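Local coordinates for protein glucuronoarabinoxylan endo-1,4-beta-xylanase (Clostridium papyrosolvens, PDB 4FMV) that hydrolyses internal beta-1,4 linkages of xylan as a family 30 endoxylanase, this chain being the catalytic (beta/alpha)8-barrel part with its accompanying beta domain, at residues 48-54 / 65-69; 70-74 / 127-133; 56-60 / 116-120. Residue numbers count along the deposited sequence, not the author numbering.

Interaction 1 (48-54 / 65-69)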
ATOM      1  N   LEU A  48       0.380 -10.431   3.038  1.00  8.23           N
ATOM      2  CA  LEU A  48       0.661 -11.861   2.906  1.00  9.34           C
ATOM      3  C   LEU A  48       0.134 -12.395   1.572  1.00 10.78           C
ATOM      4  O   LEU A  48      -0.820 -11.854   1.003  1.00  7.04           O
ATOM      5  CB  LEU A  48      -0.021 -12.655   4.021  1.00 11.50           C
ATOM      6  CG  LEU A  48       0.050 -12.134   5.453  1.00  8.88           C
ATOM      7  CD1 LEU A  48      -0.842 -12.992   6.342  1.00  8.39           C
ATOM      8  CD2 LEU A  48       1.496 -12.141   5.939  1.00  8.49           C
ATOM      9  N   ARG A  49       0.818 -13.390   1.020  1.00  9.49           N
ATOM     10  CA  ARG A  49       0.246 -14.148  -0.083  1.00 10.47           C
ATOM     11  C   ARG A  49      -0.346 -15.438   0.482  1.00 12.31           C
ATOM     12  O   ARG A  49       0.320 -16.147   1.242  1.00 11.45           O
ATOM     13  CB  ARG A  49       1.302 -14.481  -1.127  1.00  8.17           C
ATOM     14  CG  ARG A  49       0.829 -15.528  -2.145  1.00 11.39           C
ATOM     15  CD  ARG A  49       1.892 -15.851  -3.177  1.00  9.77           C
ATOM     16  NE  ARG A  49       1.664 -17.181  -3.738  1.00 14.42           N
ATOM     17  CZ  ARG A  49       2.019 -18.309  -3.119  1.00 18.83           C
ATOM     18  NH1 ARG A  49       2.622 -18.264  -1.927  1.00 16.64           N
ATOM     19  NH2 ARG A  49       1.775 -19.490  -3.683  1.00 18.57           N
ATOM     20  N   ILE A  50      -1.587 -15.741   0.100  1.00 11.43           N
ATOM     21  CA  ILE A  50      -2.265 -16.959   0.543  1.00 11.02           C
ATOM     22  C   ILE A  50      -1.778 -18.150  -0.285  1.00 12.83           C
ATOM     23  O   ILE A  50      -2.028 -18.228  -1.505  1.00 10.24           O
ATOM     24  CB  ILE A  50      -3.793 -16.819   0.348  1.00  8.15           C
ATOM     25  CG1 ILE A  50      -4.335 -15.603   1.113  1.00 10.77           C
ATOM     26  CG2 ILE A  50      -4.543 -18.083   0.783  1.00 11.84           C
ATOM     27  CD1 ILE A  50      -5.847 -15.355   0.909  1.00 10.73           C
ATOM     28  N   GLU A  51      -1.181 -19.138   0.377  1.00 11.66           N
ATOM     29  CA  GLU A  51      -0.464 -20.175  -0.368  1.00 11.27           C
ATOM     30  C   GLU A  51      -1.394 -21.330  -0.764  1.00  8.44           C
ATOM     31  O   GLU A  51      -1.786 -22.134   0.074  1.00  7.97           O
ATOM     32  CB  GLU A  51       0.687 -20.695   0.517  1.00  8.98           C
ATOM     33  CG  GLU A  51       1.392 -21.923  -0.015  1.00 11.33           C
ATOM     34  CD  GLU A  51       2.109 -21.656  -1.328  1.00 15.81           C
ATOM     35  OE1 GLU A  51       3.182 -21.009  -1.312  1.00 19.09           O
ATOM     36  OE2 GLU A  51       1.590 -22.069  -2.377  1.00 15.21           O
ATOM     37  N   GLU A  52      -1.669 -21.448  -2.067  1.00  8.65           N
ATOM     38  CA  GLU A  52      -2.629 -22.440  -2.591  1.00  7.92           C
ATOM     39  C   GLU A  52      -1.988 -23.816  -2.683  1.00  9.90           C
ATOM     40  O   GLU A  52      -2.672 -24.806  -2.932  1.00 12.45           O
ATOM     41  CB  GLU A  52      -3.238 -22.022  -3.946  1.00  7.05           C
ATOM     42  CG  GLU A  52      -2.263 -22.103  -5.161  1.00 12.23           C
ATOM     43  CD  GLU A  52      -1.509 -20.804  -5.416  1.00 14.73           C
ATOM     44  OE1 GLU A  52      -1.336 -20.009  -4.469  1.00 16.76           O
ATOM     45  OE2 GLU A  52      -1.066 -20.575  -6.558  1.00 14.23           O
ATOM     46  N   GLY A  53      -0.679 -23.870  -2.433  1.00  8.87           N
ATOM     47  CA  GLY A  53       0.061 -25.120  -2.397  1.00  8.72           C
ATOM     48  C   GLY A  53      -0.477 -26.056  -1.331  1.00 10.19           C
ATOM     49  O   GLY A  53      -0.180 -27.251  -1.333  1.00 12.00           O
ATOM     50  N   ILE A  54      -1.259 -25.503  -0.406  1.00  9.23           N
ATOM     51  CA  ILE A  54      -1.975 -26.290   0.594  1.00  9.55           C
ATOM     52  C   ILE A  54      -2.946 -27.269  -0.080  1.00 11.42           C
ATOM     53  O   ILE A  54      -3.242 -28.334   0.458  1.00  9.22           O
ATOM     54  CB  ILE A  54      -2.738 -25.380   1.599  1.00 11.51           C
ATOM     55  CG1 ILE A  54      -3.269 -26.198   2.777  1.00  9.78           C
ATOM     56  CG2 ILE A  54      -3.880 -24.626   0.912  1.00  9.86           C
ATOM     57  CD1 ILE A  54      -3.597 -25.362   3.997  1.00  7.36           C
ATOM     58  N   LYS A  65       1.299 -25.299   5.724  1.00 10.85           N
ATOM     59  CA  LYS A  65       1.843 -24.580   4.572  1.00  9.76           C
ATOM     60  C   LYS A  65       1.549 -23.089   4.634  1.00 11.85           C
ATOM     61  O   LYS A  65       2.094 -22.285   3.846  1.00 13.18           O
ATOM     62  CB  LYS A  65       1.346 -25.179   3.266  1.00 13.24           C
ATOM     63  CG  LYS A  65       2.042 -26.496   2.949  1.00 19.09           C
ATOM     64  CD  LYS A  65       1.880 -26.845   1.494  1.00 20.75           C
ATOM     65  CE  LYS A  65       2.296 -28.274   1.206  1.00 20.68           C
ATOM     66  NZ  LYS A  65       1.926 -28.590  -0.205  1.00 18.65           N
ATOM     67  N   TRP A  66       0.678 -22.738   5.572  1.00  9.26           N
ATOM     68  CA  TRP A  66       0.353 -21.343   5.883  1.00  9.13           C
ATOM     69  C   TRP A  66       1.167 -20.769   7.052  1.00 10.93           C
ATOM     70  O   TRP A  66       1.040 -19.585   7.401  1.00  8.87           O
ATOM     71  CB  TRP A  66      -1.138 -21.249   6.181  1.00  5.27           C
ATOM     72  CG  TRP A  66      -1.994 -21.458   4.956  1.00  5.79           C
ATOM     73  CD1 TRP A  66      -1.564 -21.569   3.671  1.00  7.30           C
ATOM     74  CD2 TRP A  66      -3.426 -21.554   4.911  1.00  9.11           C
ATOM     75  NE1 TRP A  66      -2.646 -21.725   2.816  1.00  9.54           N
ATOM     76  CE2 TRP A  66      -3.798 -21.724   3.562  1.00 10.10           C
ATOM     77  CE3 TRP A  66      -4.428 -21.515   5.883  1.00 10.07           C
ATOM     78  CZ2 TRP A  66      -5.128 -21.856   3.160  1.00  9.68           C
ATOM     79  CZ3 TRP A  66      -5.751 -21.642   5.481  1.00 12.45           C
ATOM     80  CH2 TRP A  66      -6.086 -21.816   4.126  1.00 11.33           C
ATOM     81  N   SER A  67       1.997 -21.609   7.670  1.00 12.24           N
ATOM     82  CA  SER A  67       2.789 -21.191   8.820  1.00 11.41           C
ATOM     83  C   SER A  67       3.867 -20.121   8.546  1.00 10.01           C
ATOM     84  O   SER A  67       4.151 -19.315   9.427  1.00  8.69           O
ATOM     85  CB  SER A  67       3.387 -22.391   9.578  1.00 14.09           C
ATOM     86  OG  SER A  67       4.234 -23.139   8.740  1.00 14.06           O
ATOM     87  N   PRO A  68       4.534 -20.174   7.378  1.00  8.60           N
ATOM     88  CA  PRO A  68       5.520 -19.122   7.113  1.00  9.91           C
ATOM     89  C   PRO A  68       4.890 -17.720   7.122  1.00  9.36           C
ATOM     90  O   PRO A  68       5.461 -16.794   7.682  1.00 11.10           O
ATOM     91  CB  PRO A  68       6.040 -19.471   5.711  1.00 10.93           C
ATOM     92  CG  PRO A  68       5.891 -20.973   5.630  1.00  9.99           C
ATOM     93  CD  PRO A  68       4.561 -21.220   6.336  1.00  8.99           C
ATOM     94  N   GLU A  69       3.720 -17.565   6.520  1.00  8.77           N
ATOM     95  CA  GLU A  69       3.091 -16.262   6.465  1.00  6.95           C
ATOM     96  C   GLU A  69       2.476 -15.895   7.815  1.00  8.89           C
ATOM     97  O   GLU A  69       2.433 -14.727   8.174  1.00  8.57           O
ATOM     98  CB  GLU A  69       2.060 -16.196   5.332  1.00 10.19           C
ATOM     99  CG  GLU A  69       2.665 -16.164   3.912  1.00 11.40           C
ATOM    100  CD  GLU A  69       3.239 -14.811   3.549  1.00 10.76           C
ATOM    101  OE1 GLU A  69       3.203 -14.449   2.346  1.00  9.65           O
ATOM    102  OE2 GLU A  69       3.742 -14.114   4.460  1.00 11.97           O
TER
HETATM  103  O   HOH W   1       3.878 -16.359   0.490  1.00 14.44           O

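Interaction 2 (70-74 / 127-133)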
ATOM      1  N   LEU A  70       2.006 -16.888   8.568  1.00  9.42           N
ATOM      2  CA  LEU A  70       1.642 -16.631   9.968  1.00 11.06           C
ATOM      3  C   LEU A  70       2.822 -16.016  10.758  1.00 11.63           C
ATOM      4  O   LEU A  70       2.647 -15.064  11.514  1.00 10.21           O
ATOM      5  CB  LEU A  70       1.123 -17.899  10.669  1.00  8.65           C
ATOM      6  CG  LEU A  70       0.963 -17.764  12.196  1.00 11.87           C
ATOM      7  CD1 LEU A  70      -0.139 -16.772  12.539  1.00  9.67           C
ATOM      8  CD2 LEU A  70       0.688 -19.110  12.873  1.00 11.65           C
ATOM      9  N   ALA A  71       4.022 -16.565  10.591  1.00 11.67           N
ATOM     10  CA  ALA A  71       5.173 -16.052  11.314  1.00 11.91           C
ATOM     11  C   ALA A  71       5.472 -14.604  10.898  1.00  9.66           C
ATOM     12  O   ALA A  71       5.798 -13.755  11.736  1.00  7.90           O
ATOM     13  CB  ALA A  71       6.402 -16.968  11.110  1.00 12.69           C
ATOM     14  N   ASN A  72       5.364 -14.329   9.601  1.00 11.34           N
ATOM     15  CA  ASN A  72       5.556 -12.983   9.076  1.00 10.59           C
ATOM     16  C   ASN A  72       4.536 -12.020   9.674  1.00 12.33           C
ATOM     17  O   ASN A  72       4.880 -10.946  10.155  1.00 14.99           O
ATOM     18  CB  ASN A  72       5.475 -13.012   7.543  1.00  7.37           C
ATOM     19  CG  ASN A  72       6.621 -13.819   6.922  1.00 11.53           C
ATOM     20  OD1 ASN A  72       7.706 -13.904   7.503  1.00 10.00           O
ATOM     21  ND2 ASN A  72       6.379 -14.421   5.756  1.00  9.70           N
ATOM     22  N   ALA A  73       3.280 -12.448   9.668  1.00 12.14           N
ATOM     23  CA  ALA A  73       2.183 -11.696  10.255  1.00 11.36           C
ATOM     24  C   ALA A  73       2.432 -11.380  11.720  1.00 11.41           C
ATOM     25  O   ALA A  73       2.210 -10.251  12.164  1.00 11.04           O
ATOM     26  CB  ALA A  73       0.868 -12.483  10.095  1.00 10.88           C
ATOM     27  N   LYS A  74       2.903 -12.369  12.486  1.00  9.98           N
ATOM     28  CA  LYS A  74       3.156 -12.130  13.907  1.00  9.56           C
ATOM     29  C   LYS A  74       4.255 -11.092  14.130  1.00 10.04           C
ATOM     30  O   LYS A  74       4.164 -10.287  15.057  1.00 11.74           O
ATOM     31  CB  LYS A  74       3.489 -13.428  14.647  1.00 10.69           C
ATOM     32  CG  LYS A  74       2.304 -14.394  14.828  1.00 10.87           C
ATOM     33  CD  LYS A  74       2.747 -15.617  15.641  1.00 14.40           C
ATOM     34  CE  LYS A  74       1.601 -16.560  15.974  1.00 20.04           C
ATOM     35  NZ  LYS A  74       2.036 -17.650  16.954  1.00 21.93           N
ATOM     36  N   TYR A 127      -7.600 -19.439  10.591  1.00 12.13           N
ATOM     37  CA  TYR A 127      -6.253 -19.880  10.979  1.00 10.59           C
ATOM     38  C   TYR A 127      -5.445 -18.726  11.578  1.00 13.15           C
ATOM     39  O   TYR A 127      -4.797 -18.863  12.624  1.00 16.11           O
ATOM     40  CB  TYR A 127      -5.521 -20.433   9.755  1.00 10.65           C
ATOM     41  CG  TYR A 127      -4.056 -20.710   9.976  1.00 12.59           C
ATOM     42  CD1 TYR A 127      -3.641 -21.675  10.896  1.00 16.08           C
ATOM     43  CD2 TYR A 127      -3.074 -20.024   9.256  1.00 12.37           C
ATOM     44  CE1 TYR A 127      -2.292 -21.953  11.096  1.00 15.36           C
ATOM     45  CE2 TYR A 127      -1.715 -20.298   9.456  1.00 11.98           C
ATOM     46  CZ  TYR A 127      -1.336 -21.263  10.376  1.00 13.47           C
ATOM     47  OH  TYR A 127       0.000 -21.536  10.593  1.00 13.14           O
ATOM     48  N   MET A 128      -5.474 -17.577  10.913  1.00 10.64           N
ATOM     49  CA  MET A 128      -4.795 -16.412  11.456  1.00 12.14           C
ATOM     50  C   MET A 128      -5.376 -16.013  12.823  1.00 14.35           C
ATOM     51  O   MET A 128      -4.630 -15.751  13.794  1.00 14.26           O
ATOM     52  CB  MET A 128      -4.867 -15.249  10.468  1.00  8.20           C
ATOM     53  CG  MET A 128      -4.054 -15.486   9.217  1.00  7.07           C
ATOM     54  SD  MET A 128      -2.289 -15.400   9.547  1.00 15.63           S
ATOM     55  CE  MET A 128      -1.640 -16.274   8.123  1.00 10.52           C
ATOM     56  N   LYS A 129      -6.705 -15.960  12.900  1.00 12.57           N
ATOM     57  CA  LYS A 129      -7.361 -15.595  14.162  1.00 15.90           C
ATOM     58  C   LYS A 129      -7.032 -16.539  15.324  1.00 16.11           C
ATOM     59  O   LYS A 129      -6.809 -16.101  16.459  1.00 16.50           O
ATOM     60  CB  LYS A 129      -8.872 -15.541  13.981  1.00 18.14           C
ATOM     61  CG  LYS A 129      -9.630 -15.203  15.263  1.00 22.96           C
ATOM     62  CD  LYS A 129     -11.114 -15.012  14.987  1.00 27.46           C
ATOM     63  CE  LYS A 129     -11.868 -14.596  16.252  1.00 30.74           C
ATOM     64  NZ  LYS A 129     -11.310 -13.336  16.826  1.00 31.78           N
ATOM     65  N   ASP A 130      -7.025 -17.839  15.049  1.00 16.32           N
ATOM     66  CA  ASP A 130      -6.787 -18.839  16.088  1.00 16.45           C
ATOM     67  C   ASP A 130      -5.341 -18.750  16.581  1.00 16.82           C
ATOM     68  O   ASP A 130      -4.991 -19.213  17.673  1.00 16.78           O
ATOM     69  CB  ASP A 130      -7.053 -20.245  15.537  1.00 14.72           C
ATOM     70  CG  ASP A 130      -8.524 -20.527  15.323  1.00 16.65           C
ATOM     71  OD1 ASP A 130      -9.367 -19.740  15.813  1.00 18.17           O
ATOM     72  OD2 ASP A 130      -8.846 -21.551  14.677  1.00 16.22           O
ATOM     73  N   ASN A 131      -4.493 -18.225  15.716  1.00 16.85           N
ATOM     74  CA  ASN A 131      -3.076 -18.016  16.004  1.00 15.37           C
ATOM     75  C   ASN A 131      -2.682 -16.623  16.463  1.00 16.92           C
ATOM     76  O   ASN A 131      -1.509 -16.289  16.468  1.00 16.23           O
ATOM     77  CB  ASN A 131      -2.189 -18.581  14.900  1.00 12.30           C
ATOM     78  CG  ASN A 131      -2.209 -20.092  14.893  1.00 14.84           C
ATOM     79  OD1 ASN A 131      -1.447 -20.735  15.619  1.00 21.68           O
ATOM     80  ND2 ASN A 131      -3.113 -20.672  14.117  1.00 11.42           N
ATOM     81  N   GLY A 132      -3.674 -15.772  16.718  1.00 18.13           N
ATOM     82  CA  GLY A 132      -3.420 -14.493  17.355  1.00 16.35           C
ATOM     83  C   GLY A 132      -3.283 -13.306  16.422  1.00 17.61           C
ATOM     84  O   GLY A 132      -2.966 -12.201  16.865  1.00 19.43           O
ATOM     85  N   VAL A 133      -3.511 -13.511  15.131  1.00 15.63           N
ATOM     86  CA  VAL A 133      -3.447 -12.406  14.182  1.00 14.19           C
ATOM     87  C   VAL A 133      -4.861 -12.127  13.672  1.00 14.80           C
ATOM     88  O   VAL A 133      -5.492 -13.001  13.059  1.00 18.13           O
ATOM     89  CB  VAL A 133      -2.493 -12.748  12.999  1.00 10.27           C
ATOM     90  CG1 VAL A 133      -2.585 -11.705  11.866  1.00  8.96           C
ATOM     91  CG2 VAL A 133      -1.066 -12.901  13.504  1.00 14.74           C
TER

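Interaction 3 (56-60 / 116-120)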
ATOM      1  N   ASP A  56      -6.148 -29.203  -0.988  1.00 11.71           N
ATOM      2  CA  ASP A  56      -7.408 -29.388  -0.268  1.00 15.63           C
ATOM      3  C   ASP A  56      -7.219 -29.602   1.235  1.00 16.75           C
ATOM      4  O   ASP A  56      -8.204 -29.782   1.965  1.00 15.10           O
ATOM      5  CB  ASP A  56      -8.205 -30.562  -0.842  1.00 16.47           C
ATOM      6  CG  ASP A  56      -8.605 -30.343  -2.290  1.00 19.66           C
ATOM      7  OD1 ASP A  56      -8.605 -29.183  -2.757  1.00 17.45           O
ATOM      8  OD2 ASP A  56      -8.905 -31.344  -2.965  1.00 24.20           O
ATOM      9  N   ALA A  57      -5.963 -29.581   1.690  1.00 14.10           N
ATOM     10  CA  ALA A  57      -5.649 -29.943   3.075  1.00  9.47           C
ATOM     11  C   ALA A  57      -6.268 -28.954   4.061  1.00 13.34           C
ATOM     12  O   ALA A  57      -6.420 -29.261   5.251  1.00 15.01           O
ATOM     13  CB  ALA A  57      -4.133 -30.060   3.273  1.00 10.23           C
ATOM     14  N   TRP A  58      -6.633 -27.766   3.572  1.00 11.86           N
ATOM     15  CA  TRP A  58      -7.309 -26.804   4.423  1.00 12.20           C
ATOM     16  C   TRP A  58      -8.639 -27.333   4.950  1.00 14.55           C
ATOM     17  O   TRP A  58      -9.091 -26.923   6.021  1.00 15.33           O
ATOM     18  CB  TRP A  58      -7.539 -25.484   3.700  1.00 11.46           C
ATOM     19  CG  TRP A  58      -8.494 -25.567   2.576  1.00 11.73           C
ATOM     20  CD1 TRP A  58      -8.202 -25.906   1.277  1.00 11.84           C
ATOM     21  CD2 TRP A  58      -9.896 -25.262   2.602  1.00 10.08           C
ATOM     22  NE1 TRP A  58      -9.339 -25.861   0.516  1.00 13.34           N
ATOM     23  CE2 TRP A  58     -10.391 -25.471   1.304  1.00 11.01           C
ATOM     24  CE3 TRP A  58     -10.785 -24.865   3.611  1.00 10.11           C
ATOM     25  CZ2 TRP A  58     -11.737 -25.267   0.970  1.00 10.68           C
ATOM     26  CZ3 TRP A  58     -12.116 -24.675   3.281  1.00 10.63           C
ATOM     27  CH2 TRP A  58     -12.577 -24.873   1.969  1.00 10.85           C
ATOM     28  N   LYS A  59      -9.273 -28.226   4.190  1.00 13.08           N
ATOM     29  CA  LYS A  59     -10.550 -28.795   4.603  1.00 14.71           C
ATOM     30  C   LYS A  59     -10.402 -29.695   5.826  1.00 16.59           C
ATOM     31  O   LYS A  59     -11.343 -29.836   6.611  1.00 16.66           O
ATOM     32  CB  LYS A  59     -11.191 -29.582   3.462  1.00 14.61           C
ATOM     33  CG  LYS A  59     -11.407 -28.766   2.182  1.00 15.97           C
ATOM     34  CD  LYS A  59     -12.317 -29.540   1.228  1.00 15.18           C
ATOM     35  CE  LYS A  59     -12.494 -28.842  -0.114  1.00 18.81           C
ATOM     36  NZ  LYS A  59     -13.503 -29.601  -0.922  1.00 21.16           N
ATOM     37  N   THR A  60      -9.238 -30.323   5.974  1.00 19.73           N
ATOM     38  CA  THR A  60      -8.972 -31.186   7.135  1.00 22.23           C
ATOM     39  C   THR A  60      -8.207 -30.487   8.256  1.00 18.97           C
ATOM     40  O   THR A  60      -7.873 -31.121   9.241  1.00 18.83           O
ATOM     41  CB  THR A  60      -8.251 -32.504   6.762  1.00 23.82           C
ATOM     42  OG1 THR A  60      -6.951 -32.218   6.236  1.00 22.59           O
ATOM     43  CG2 THR A  60      -9.057 -33.285   5.743  1.00 25.25           C
ATOM     44  N   GLU A 116     -17.240 -22.750  -2.116  1.00 12.09           N
ATOM     45  CA  GLU A 116     -16.061 -23.368  -1.530  1.00 12.44           C
ATOM     46  C   GLU A 116     -14.921 -22.351  -1.399  1.00 10.40           C
ATOM     47  O   GLU A 116     -14.185 -22.333  -0.396  1.00 10.13           O
ATOM     48  CB  GLU A 116     -15.619 -24.601  -2.338  1.00 13.19           C
ATOM     49  CG  GLU A 116     -14.701 -25.540  -1.518  1.00 17.77           C
ATOM     50  CD  GLU A 116     -14.225 -26.759  -2.299  1.00 20.37           C
ATOM     51  OE1 GLU A 116     -12.997 -26.955  -2.412  1.00 23.25           O
ATOM     52  OE2 GLU A 116     -15.074 -27.528  -2.788  1.00 21.52           O
ATOM     53  N   TYR A 117     -14.781 -21.489  -2.397  1.00  9.97           N
ATOM     54  CA  TYR A 117     -13.699 -20.507  -2.382  1.00  9.56           C
ATOM     55  C   TYR A 117     -13.860 -19.506  -1.233  1.00 10.80           C
ATOM     56  O   TYR A 117     -12.874 -19.133  -0.586  1.00  9.60           O
ATOM     57  CB  TYR A 117     -13.580 -19.784  -3.727  1.00  8.31           C
ATOM     58  CG  TYR A 117     -12.391 -18.838  -3.821  1.00 10.22           C
ATOM     59  CD1 TYR A 117     -11.091 -19.288  -3.600  1.00  7.64           C
ATOM     60  CD2 TYR A 117     -12.567 -17.497  -4.156  1.00 10.95           C
ATOM     61  CE1 TYR A 117     -10.013 -18.433  -3.701  1.00 10.13           C
ATOM     62  CE2 TYR A 117     -11.488 -16.635  -4.251  1.00  9.64           C
ATOM     63  CZ  TYR A 117     -10.219 -17.108  -4.020  1.00 11.70           C
ATOM     64  OH  TYR A 117      -9.142 -16.252  -4.118  1.00 12.88           O
ATOM     65  N   ALA A 118     -15.094 -19.088  -0.966  1.00 10.23           N
ATOM     66  CA  ALA A 118     -15.366 -18.229   0.179  1.00 12.15           C
ATOM     67  C   ALA A 118     -15.051 -18.950   1.489  1.00 12.40           C
ATOM     68  O   ALA A 118     -14.570 -18.332   2.424  1.00 14.24           O
ATOM     69  CB  ALA A 118     -16.818 -17.752   0.171  1.00 13.11           C
ATOM     70  N   GLN A 119     -15.332 -20.248   1.560  1.00 11.54           N
ATOM     71  CA  GLN A 119     -14.971 -21.049   2.752  1.00 14.99           C
ATOM     72  C   GLN A 119     -13.462 -21.163   2.920  1.00 13.46           C
ATOM     73  O   GLN A 119     -12.931 -21.138   4.028  1.00 15.35           O
ATOM     74  CB  GLN A 119     -15.565 -22.458   2.665  1.00 15.32           C
ATOM     75  CG  GLN A 119     -17.064 -22.449   2.728  1.00 18.73           C
ATOM     76  CD  GLN A 119     -17.664 -23.804   2.468  1.00 24.89           C
ATOM     77  OE1 GLN A 119     -17.043 -24.669   1.853  1.00 25.27           O
ATOM     78  NE2 GLN A 119     -18.889 -23.998   2.938  1.00 29.12           N
ATOM     79  N   TYR A 120     -12.780 -21.313   1.797  1.00 11.97           N
ATOM     80  CA  TYR A 120     -11.322 -21.320   1.768  1.00  9.60           C
ATOM     81  C   TYR A 120     -10.771 -20.012   2.313  1.00  8.42           C
ATOM     82  O   TYR A 120      -9.925 -19.998   3.216  1.00  5.94           O
ATOM     83  CB  TYR A 120     -10.881 -21.532   0.330  1.00  6.94           C
ATOM     84  CG  TYR A 120      -9.403 -21.393   0.030  1.00  9.42           C
ATOM     85  CD1 TYR A 120      -8.498 -22.377   0.410  1.00 10.84           C
ATOM     86  CD2 TYR A 120      -8.923 -20.305  -0.696  1.00 10.80           C
ATOM     87  CE1 TYR A 120      -7.148 -22.268   0.096  1.00 12.22           C
ATOM     88  CE2 TYR A 120      -7.571 -20.187  -1.010  1.00  9.49           C
ATOM     89  CZ  TYR A 120      -6.696 -21.169  -0.617  1.00 10.01           C
ATOM     90  OH  TYR A 120      -5.362 -21.073  -0.940  1.00  8.60           O
TER
HETATM   91  O   HOH W   2     -10.146 -26.988  -2.007  1.00 12.73           O

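Interaction 1 (48-54 / 65-69)
E69 sits where the two segments meet, with both oxygens of its carboxylate engaged. The backbone N of R49 donates to OE1 of E69 at 2.9 Å (163° at the hydrogen). That same OE1 takes a second proton from water 1, 2.7 Å away, which also accepts a weak bond from R49 NH1. The other carboxylate oxygen, OE2, is satisfied by S23 and N72. R49 spends its guanidinium chiefly within its own segment: NH1 and NH2 each lie 2.9 Å from E51, at OE1 and OE2 respectively, and NH2 also pairs with E52 OE1 at 3.3 Å. E51 OE2 accepts the backbone N of G53 as well, while N89 serves E52 OE2.

This is the start of the beta-alpha-beta unit formed by strand 45-49, helix 67-78 and strand 82-86 of the (beta/alpha)8 barrel, where the chain leaves the strand's C-terminal end and returns into the helix. Here W66 NE1 donates to E51 O at 2.9 Å, and I54 CD1 makes a CH-pi contact over the indole face, 3.9 Å from the centroid of the five-membered ring of W66. K65 NZ binds the carbonyl O of G53 at 2.7 Å.

Interaction 2 (70-74 / 127-133)
Two neighbouring helices of the barrel's outer layer, 67-78 and 114-130, meet here in the (beta/alpha)8 fold, and the contact is mostly apolar. L70 fills its middle: its side chain points at the second helix and touches four residues of 127-133.

Y127 comes first. Its CA-to-CB bond runs sideways, but the t rotamer carries the ring end to L70, with OH 3.4 Å and CZ 3.9 Å from L70 CD2; the ring also meets that of F63. One residue on, M128 reaches between helix 67-78 and the barrel wall. Its SD lies 3.9 Å from L70 CD1 and 4.3 Å from A73 CB, and the side chain also touches L48 on strand 45-49.

N131 is the first residue to leave helical geometry. Its ND2 folds back to the Y127 carbonyl O at 2.9 Å, and its CB packs 3.6 Å from L70 CD2. G132, with phi at 97°, is the C-prime residue of a Schellman motif: its N binds K129 O at 3.2 Å, and V133 N binds M128 O at 2.8 Å. A CB at G132 would be jammed against the preceding carbonyl, so glycine suits the turn.

The reversal delivers V133 to the first helix on the way to strand 137-139. Its CG2 lies 3.9 Å from A73 CB and, at the same distance, from K74 CG.

Interaction 3 (56-60 / 116-120)
An aromatic contact backed by one salt bridge holds the loop between strand 45-49 and helix 67-78 against helix 114-130, on the periphery of the (beta/alpha)8 barrel. W58 lies across the helix backbone. The edge of the Y120 ring is directed at the indole face in a T-shaped arrangement: the centroid of the five-membered ring of W58 lies 4.9 Å from that of the Y120 ring, planes at 72°. Y120 CA adds a CH-pi contact, 3.8 Å from the centroid of the six-membered ring of W58 and almost straight over it. W58 CZ2 rests 3.9 Å from E116 CG, and about one turn further on W58 CH2 lies 3.9 Å from Q119 CB.

The polar side gathers at E116. K59 NZ pairs with OE1 of E116 at 3.1 Å, while OE2 has K113 as a second cation. S93 hydrogen-bonds to D56 OD1. Water 2 links the two segments: it accepts from W58 NE1 at 2.9 Å and donates to D56 OD1 at 2.8 Å and E116 OE1 at 2.9 Å.

Overall arrangement
From the N terminus, strand 45-49 runs out into a loop that interaction 1 closes with only ten residues between its segments. Interaction 3 opens inside that loop, at 56-60, and finds its partner much later on helix 114-130, so the two cross. Interaction 2 begins directly after interaction 1, on the same helix 67-78, and closes last, at the C-terminal end of helix 114-130; it follows interaction 1 in series and crosses interaction 3. Interactions 2 and 3 share helix 114-130 without touching, about 8 Å apart at their nearest atoms. Interaction 1 touches both: W66 packs on Y127 and on Y120. Together they tie strand, loop and two adjacent barrel helices into one block.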